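Local structure of DyP (Bjerkandera adusta, 3VXJ) at residues 11-15 / 67-71; 22-28 / 151-156; 34-38 / 142-146. The protein probably uses a heme b cofactor to carry out peroxidase reactions, oxidising dyes and possibly small phenols such as 2,6-dimethoxyphenol. All blocks are in the same frame, centred on the assembly; numbering follows the deposited sequence.

Interaction 1 (11-15 / 67-71)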
# COMPACT_ATOMS: atom_id res chain seq x y z
N ILE A 11 5.27 19.65 -0.63
CA ILE A 11 5.19 18.21 -0.87
C ILE A 11 3.75 17.76 -0.64
O ILE A 11 3.16 18.06 0.39
CB ILE A 11 6.15 17.43 0.06
CG1 ILE A 11 7.60 17.80 -0.30
CG2 ILE A 11 5.92 15.91 -0.06
CD1 ILE A 11 8.64 17.49 0.77
N GLN A 12 3.17 17.07 -1.61
CA GLN A 12 1.82 16.55 -1.45
C GLN A 12 1.75 15.62 -0.23
O GLN A 12 2.55 14.69 -0.09
CB GLN A 12 1.33 15.89 -2.74
CG GLN A 12 1.16 16.87 -3.90
CD GLN A 12 0.26 16.33 -4.98
OE1 GLN A 12 -0.91 16.04 -4.73
NE2 GLN A 12 0.79 16.16 -6.19
N GLY A 13 0.80 15.89 0.66
CA GLY A 13 0.83 15.34 2.00
C GLY A 13 0.69 13.83 2.12
O GLY A 13 1.24 13.24 3.04
N ASP A 14 -0.04 13.21 1.20
CA ASP A 14 -0.22 11.75 1.30
C ASP A 14 1.09 10.97 1.14
O ASP A 14 1.21 9.86 1.65
CB ASP A 14 -1.27 11.25 0.31
CG ASP A 14 -1.83 9.89 0.70
OD1 ASP A 14 -2.17 9.70 1.88
OD2 ASP A 14 -1.90 9.00 -0.19
N ILE A 15 2.05 11.58 0.44
CA ILE A 15 3.33 10.92 0.18
C ILE A 15 4.14 10.72 1.46
O ILE A 15 4.66 9.63 1.71
CB ILE A 15 4.19 11.75 -0.80
CG1 ILE A 15 3.48 11.92 -2.14
CG2 ILE A 15 5.55 11.07 -1.00
CD1 ILE A 15 4.12 12.99 -3.01
N VAL A 67 -6.83 16.95 -0.49
CA VAL A 67 -6.78 16.51 -1.89
C VAL A 67 -5.34 16.44 -2.38
O VAL A 67 -4.55 17.36 -2.18
CB VAL A 67 -7.62 17.40 -2.85
CG1 VAL A 67 -7.70 16.75 -4.24
CG2 VAL A 67 -9.02 17.63 -2.28
N ASN A 68 -4.99 15.31 -3.00
CA ASN A 68 -3.74 15.16 -3.72
C ASN A 68 -4.04 14.75 -5.17
O ASN A 68 -5.17 14.34 -5.49
CB ASN A 68 -2.84 14.12 -3.04
CG ASN A 68 -2.08 14.66 -1.82
OD1 ASN A 68 -1.28 13.93 -1.24
ND2 ASN A 68 -2.34 15.92 -1.40
N LEU A 69 -3.04 14.86 -6.04
CA LEU A 69 -3.24 14.70 -7.47
C LEU A 69 -2.02 14.09 -8.13
O LEU A 69 -0.90 14.60 -8.00
CB LEU A 69 -3.59 16.05 -8.11
CG LEU A 69 -3.70 16.17 -9.64
CD1 LEU A 69 -4.83 15.30 -10.19
CD2 LEU A 69 -3.93 17.62 -10.01
N GLY A 70 -2.25 12.98 -8.84
CA GLY A 70 -1.20 12.32 -9.60
C GLY A 70 -1.57 12.16 -11.06
O GLY A 70 -2.75 12.15 -11.43
N PHE A 71 -0.54 12.01 -11.90
CA PHE A 71 -0.71 11.84 -13.34
C PHE A 71 -0.05 10.57 -13.84
O PHE A 71 1.02 10.20 -13.38
CB PHE A 71 -0.09 13.03 -14.09
CG PHE A 71 -0.80 14.32 -13.84
CD1 PHE A 71 -1.92 14.67 -14.58
CD2 PHE A 71 -0.38 15.16 -12.81
CE1 PHE A 71 -2.60 15.85 -14.33
CE2 PHE A 71 -1.05 16.36 -12.55
CZ PHE A 71 -2.16 16.70 -13.32

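Interaction 2 (22-28 / 151-156)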
# COMPACT_ATOMS: atom_id res chain seq x y z
N GLN A 22 -10.77 8.79 7.56
CA GLN A 22 -11.70 7.66 7.63
C GLN A 22 -12.29 7.25 6.28
O GLN A 22 -12.63 6.08 6.07
CB GLN A 22 -12.83 7.96 8.62
CG GLN A 22 -12.41 7.91 10.10
CD GLN A 22 -12.44 6.50 10.67
OE1 GLN A 22 -13.46 5.81 10.59
NE2 GLN A 22 -11.32 6.07 11.25
N LYS A 23 -12.43 8.21 5.36
CA LYS A 23 -12.98 7.95 4.03
C LYS A 23 -12.01 8.46 2.99
O LYS A 23 -11.33 9.46 3.20
CB LYS A 23 -14.32 8.67 3.84
CG LYS A 23 -15.33 8.54 4.99
CD LYS A 23 -15.81 7.11 5.18
CE LYS A 23 -16.88 7.05 6.25
NZ LYS A 23 -17.38 5.66 6.50
N GLU A 24 -11.92 7.77 1.85
CA GLU A 24 -11.09 8.28 0.77
C GLU A 24 -11.71 7.92 -0.56
O GLU A 24 -12.30 6.84 -0.69
CB GLU A 24 -9.66 7.73 0.88
CG GLU A 24 -8.64 8.39 -0.03
CD GLU A 24 -7.25 7.82 0.14
OE1 GLU A 24 -7.07 6.84 0.90
OE2 GLU A 24 -6.32 8.33 -0.52
N ARG A 25 -11.59 8.82 -1.54
CA ARG A 25 -12.07 8.57 -2.89
C ARG A 25 -10.97 8.84 -3.89
O ARG A 25 -10.24 9.84 -3.80
CB ARG A 25 -13.28 9.45 -3.20
CG ARG A 25 -13.89 9.19 -4.59
CD ARG A 25 -15.20 9.92 -4.76
NE ARG A 25 -16.22 9.38 -3.87
CZ ARG A 25 -17.38 9.97 -3.61
NH1 ARG A 25 -17.68 11.13 -4.17
NH2 ARG A 25 -18.24 9.39 -2.77
N PHE A 26 -10.84 7.93 -4.85
CA PHE A 26 -9.89 8.06 -5.93
C PHE A 26 -10.70 8.36 -7.19
O PHE A 26 -11.49 7.52 -7.63
CB PHE A 26 -9.09 6.77 -6.09
CG PHE A 26 -8.27 6.41 -4.88
CD1 PHE A 26 -6.92 6.75 -4.82
CD2 PHE A 26 -8.84 5.75 -3.78
CE1 PHE A 26 -6.15 6.43 -3.70
CE2 PHE A 26 -8.08 5.43 -2.65
CZ PHE A 26 -6.74 5.77 -2.62
N VAL A 27 -10.56 9.57 -7.71
CA VAL A 27 -11.31 10.00 -8.89
C VAL A 27 -10.36 9.93 -10.08
O VAL A 27 -9.45 10.77 -10.22
CB VAL A 27 -11.88 11.44 -8.74
CG1 VAL A 27 -12.67 11.81 -9.98
CG2 VAL A 27 -12.76 11.56 -7.49
N PHE A 28 -10.55 8.91 -10.90
CA PHE A 28 -9.71 8.69 -12.08
C PHE A 28 -10.29 9.44 -13.25
O PHE A 28 -11.50 9.41 -13.47
CB PHE A 28 -9.60 7.19 -12.38
CG PHE A 28 -9.00 6.39 -11.25
CD1 PHE A 28 -7.61 6.29 -11.11
CD2 PHE A 28 -9.81 5.80 -10.29
CE1 PHE A 28 -7.06 5.58 -10.05
CE2 PHE A 28 -9.26 5.10 -9.23
CZ PHE A 28 -7.89 4.99 -9.10
N ALA A 151 -14.64 6.34 -10.16
CA ALA A 151 -14.32 6.72 -8.79
C ALA A 151 -14.34 5.46 -7.94
O ALA A 151 -15.29 4.68 -8.00
CB ALA A 151 -15.32 7.73 -8.27
N LEU A 152 -13.27 5.25 -7.17
CA LEU A 152 -13.22 4.15 -6.21
C LEU A 152 -13.16 4.75 -4.83
O LEU A 152 -12.28 5.57 -4.55
CB LEU A 152 -12.01 3.24 -6.48
CG LEU A 152 -11.97 2.46 -7.79
CD1 LEU A 152 -10.68 1.67 -7.92
CD2 LEU A 152 -13.18 1.53 -7.96
N SER A 153 -14.09 4.35 -3.97
CA SER A 153 -14.20 4.93 -2.64
C SER A 153 -13.98 3.87 -1.57
O SER A 153 -14.45 2.74 -1.69
CB SER A 153 -15.55 5.60 -2.43
OG SER A 153 -15.77 6.61 -3.40
N GLY A 154 -13.23 4.26 -0.55
CA GLY A 154 -12.97 3.39 0.58
C GLY A 154 -13.34 4.02 1.91
O GLY A 154 -13.67 5.22 2.01
N SER A 155 -13.30 3.19 2.95
CA SER A 155 -13.64 3.61 4.30
C SER A 155 -12.93 2.72 5.30
O SER A 155 -12.85 1.49 5.11
CB SER A 155 -15.15 3.54 4.52
OG SER A 155 -15.67 2.28 4.12
N ALA A 156 -12.42 3.34 6.35
CA ALA A 156 -11.95 2.61 7.52
C ALA A 156 -13.08 1.75 8.08
O ALA A 156 -14.27 2.08 7.97
CB ALA A 156 -11.43 3.56 8.59

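Interaction 3 (34-38 / 142-146)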
# COMPACT_ATOMS: atom_id res chain seq x y z
N ALA A 34 -6.55 20.22 -22.96
CA ALA A 34 -5.35 20.58 -22.20
C ALA A 34 -5.35 22.02 -21.71
O ALA A 34 -5.04 22.29 -20.55
CB ALA A 34 -4.09 20.28 -23.01
N THR A 35 -5.71 22.96 -22.58
CA THR A 35 -5.68 24.38 -22.22
C THR A 35 -6.66 24.66 -21.08
O THR A 35 -6.31 25.33 -20.11
CB THR A 35 -5.96 25.29 -23.43
OG1 THR A 35 -4.97 25.04 -24.44
CG2 THR A 35 -5.90 26.77 -23.04
N SER A 36 -7.87 24.13 -21.19
CA SER A 36 -8.89 24.33 -20.17
C SER A 36 -8.54 23.61 -18.86
O SER A 36 -8.78 24.15 -17.78
CB SER A 36 -10.27 23.91 -20.69
OG SER A 36 -10.60 24.66 -21.85
N PHE A 37 -7.95 22.43 -18.97
CA PHE A 37 -7.48 21.71 -17.79
C PHE A 37 -6.41 22.50 -17.02
O PHE A 37 -6.47 22.59 -15.79
CB PHE A 37 -6.93 20.33 -18.15
CG PHE A 37 -6.45 19.56 -16.97
CD1 PHE A 37 -7.33 18.79 -16.22
CD2 PHE A 37 -5.11 19.63 -16.57
CE1 PHE A 37 -6.88 18.08 -15.11
CE2 PHE A 37 -4.66 18.93 -15.46
CZ PHE A 37 -5.55 18.15 -14.74
N LYS A 38 -5.46 23.07 -17.75
CA LYS A 38 -4.35 23.78 -17.13
C LYS A 38 -4.79 25.02 -16.37
O LYS A 38 -4.31 25.26 -15.26
CB LYS A 38 -3.29 24.13 -18.18
CG LYS A 38 -2.53 22.90 -18.67
CD LYS A 38 -1.52 23.25 -19.73
CE LYS A 38 -0.89 21.98 -20.25
NZ LYS A 38 0.39 22.24 -20.94
N PHE A 142 -13.26 22.00 -12.94
CA PHE A 142 -12.68 21.47 -14.18
C PHE A 142 -13.67 21.37 -15.32
O PHE A 142 -13.28 21.45 -16.48
CB PHE A 142 -11.98 20.13 -13.92
CG PHE A 142 -10.72 20.27 -13.11
CD1 PHE A 142 -9.49 20.39 -13.75
CD2 PHE A 142 -10.77 20.30 -11.72
CE1 PHE A 142 -8.32 20.55 -13.01
CE2 PHE A 142 -9.60 20.45 -10.97
CZ PHE A 142 -8.38 20.58 -11.62
N GLY A 143 -14.95 21.18 -14.99
CA GLY A 143 -16.00 21.08 -16.00
C GLY A 143 -15.68 20.02 -17.04
O GLY A 143 -15.15 18.95 -16.71
N SER A 144 -15.96 20.34 -18.30
CA SER A 144 -15.75 19.40 -19.40
C SER A 144 -14.29 19.25 -19.83
O SER A 144 -14.01 18.51 -20.77
CB SER A 144 -16.62 19.80 -20.60
OG SER A 144 -16.23 21.06 -21.08
N SER A 145 -13.36 19.94 -19.16
CA SER A 145 -11.93 19.76 -19.44
C SER A 145 -11.45 18.36 -19.06
O SER A 145 -10.41 17.91 -19.53
CB SER A 145 -11.06 20.83 -18.77
OG SER A 145 -10.91 20.60 -17.37
N ILE A 146 -12.23 17.68 -18.22
CA ILE A 146 -11.96 16.29 -17.84
C ILE A 146 -13.21 15.42 -17.99
O ILE A 146 -14.34 15.92 -18.01
CB ILE A 146 -11.42 16.13 -16.39
CG1 ILE A 146 -12.48 16.51 -15.34
CG2 ILE A 146 -10.10 16.90 -16.20
CD1 ILE A 146 -12.05 16.28 -13.90

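Interaction 1 (11-15 / 67-71)
This buried polar contact docks the N-terminal loop and the start of a short helix against an edge strand of the ferredoxin-like domain in the N-terminal half of the chain. Strand 65-71 is outermost in a four-stranded antiparallel sheet, and its inner side is bonded to strand 119-125 through Asn68 and Gly70. The amide groups of Leu69 therefore point outwards, where a further strand would otherwise pair. Gln12 answers them with its side chain: Leu69 N donates to Gln12 OE1 at 2.8 Å, and Gln12 NE2 donates to Leu69 O at 2.9 Å. A single carboxamide thus satisfies both backbone groups of one residue, much as a neighbouring strand would. Gln12 NE2 also bonds to Pro431 O, and its side chain touches Ile433 and Leu436 of helix 433-440, so the C-terminal end of the chain closes over the same edge.

A second amide works in the reverse sense. Asn68 extends toward 11-15 and accepts a hydrogen bond from the backbone of Asp14, while its ND2 donates to Val67 O at 2.8 Å and to the carbonyl of Thr50, which fixes the plane of the carboxamide. The Asp14 carboxylate leads away to Ser330 and Tyr359 on two strands of the second sheet, so Asp14, whose side chain lies about 14 Å from the heme, links this turn to that sheet. Asn68 OD1 lies 2.8 Å from Asp14 N, in line for a hydrogen bond, but 3.4 Å from Gly13 N, where the angle is poor.

Interaction 2 (22-28 / 151-156)
Ala151 opens an antiparallel pairing of strands 23-28 and 151-155, whose axes approach to 4.6 Å at 169°. It faces Val27 in a non-hydrogen-bonded pair, with its CA 3.2 Å from Phe26 O. At Leu152 the backbones close on Phe26: Leu152 N donates to Phe26 O (2.9 Å) and Phe26 N to Leu152 O (2.8 Å). The Leu152 side chain meets Phe28, CD1 to CE2 at 3.9 Å, and also touches Leu355 of the second sheet, as does Phe26. Ser153 lies on the other face beside Arg25, whose NE donates to Ser153 OG at 2.8 Å while NH1 forms a salt bridge with Asp132 of helix 128-142. Gly154 pairs with Glu24 through Gly154 N to Glu24 O (2.7 Å) and Glu24 N to Gly154 O (3.1 Å). Ser155 sits opposite Lys23, its CB 3.7 Å from Lys23 NZ, and Ala156 N ends the ladder on Gln22 O at 2.8 Å. Backbone bonds thus hold the strands together; Lys23 and Arg25 reach helix 128-142 on one face, whereas Phe26 and Leu152, with buried Glu24 alongside, pack into the largely apolar interface between the two sheets of the barrel-like core.

Interaction 3 (34-38 / 142-146)
Phe37, near the start of helix 34-48, is the main side chain of this small apolar contact with the turn after helix 128-142. Its t rotamer (chi1 180°, chi2 86°) carries the ring off the helix toward the turn, where it meets both Phe142 and Ile146. Phe37 CE1 comes to 3.5 Å from Phe142 CE1, the two rings meeting obliquely with centroids 5.2 Å apart and planes at 38°, and Ile146 CG2 touches the edge of the Phe37 ring at CD1, 3.4 Å away. Phe142, in the m rotamer, swings its ring toward the helix and also meets Phe121 and Tyr44 edge-to-face. Ser145 adopts p (chi1 76°), which turns its hydroxyl back along its own segment: OG donates to Phe142 O at 2.7 Å, and Ser145 N bonds to that same carbonyl at 3.1 Å. Ser145 also packs on the helix, its CB 3.5 Å from Phe37 N and 3.7 Å from Ser36 CB, with its OG 4.1 Å from Phe37 CB. Gly143, with phi at +54°, lets the chain leave helix 128-142 and double back into strand 146-155. Two helices sharing one face of a four-stranded antiparallel sheet, joined here near a helix-to-strand turn, are characteristic of the ferredoxin-like fold.

Overall arrangement
All three contacts belong to one ferredoxin-like unit, with strand order 65-71, 119-125, 23-31, 146-155. Interaction 1 lies at one sheet edge; interaction 2, its centre about 14 Å away, joins the opposite edge strand to its neighbour. Interaction 3 lies at the periphery, its centre about 19 Å from that of interaction 1 and 23 Å from that of interaction 2. It touches interaction 1 directly, Phe71 CE1 to Phe37 CZ at 3.8 Å. Along the chain the segments run 11-15, 22-28, 34-38, 67-71, 142-146, 151-156, so interaction 1 interlaces with both others, whereas 34-38 and 142-146 fall between the strands of interaction 2. Together they tie sheet, helices and N-terminal loop into one compact domain beside the heme-binding half.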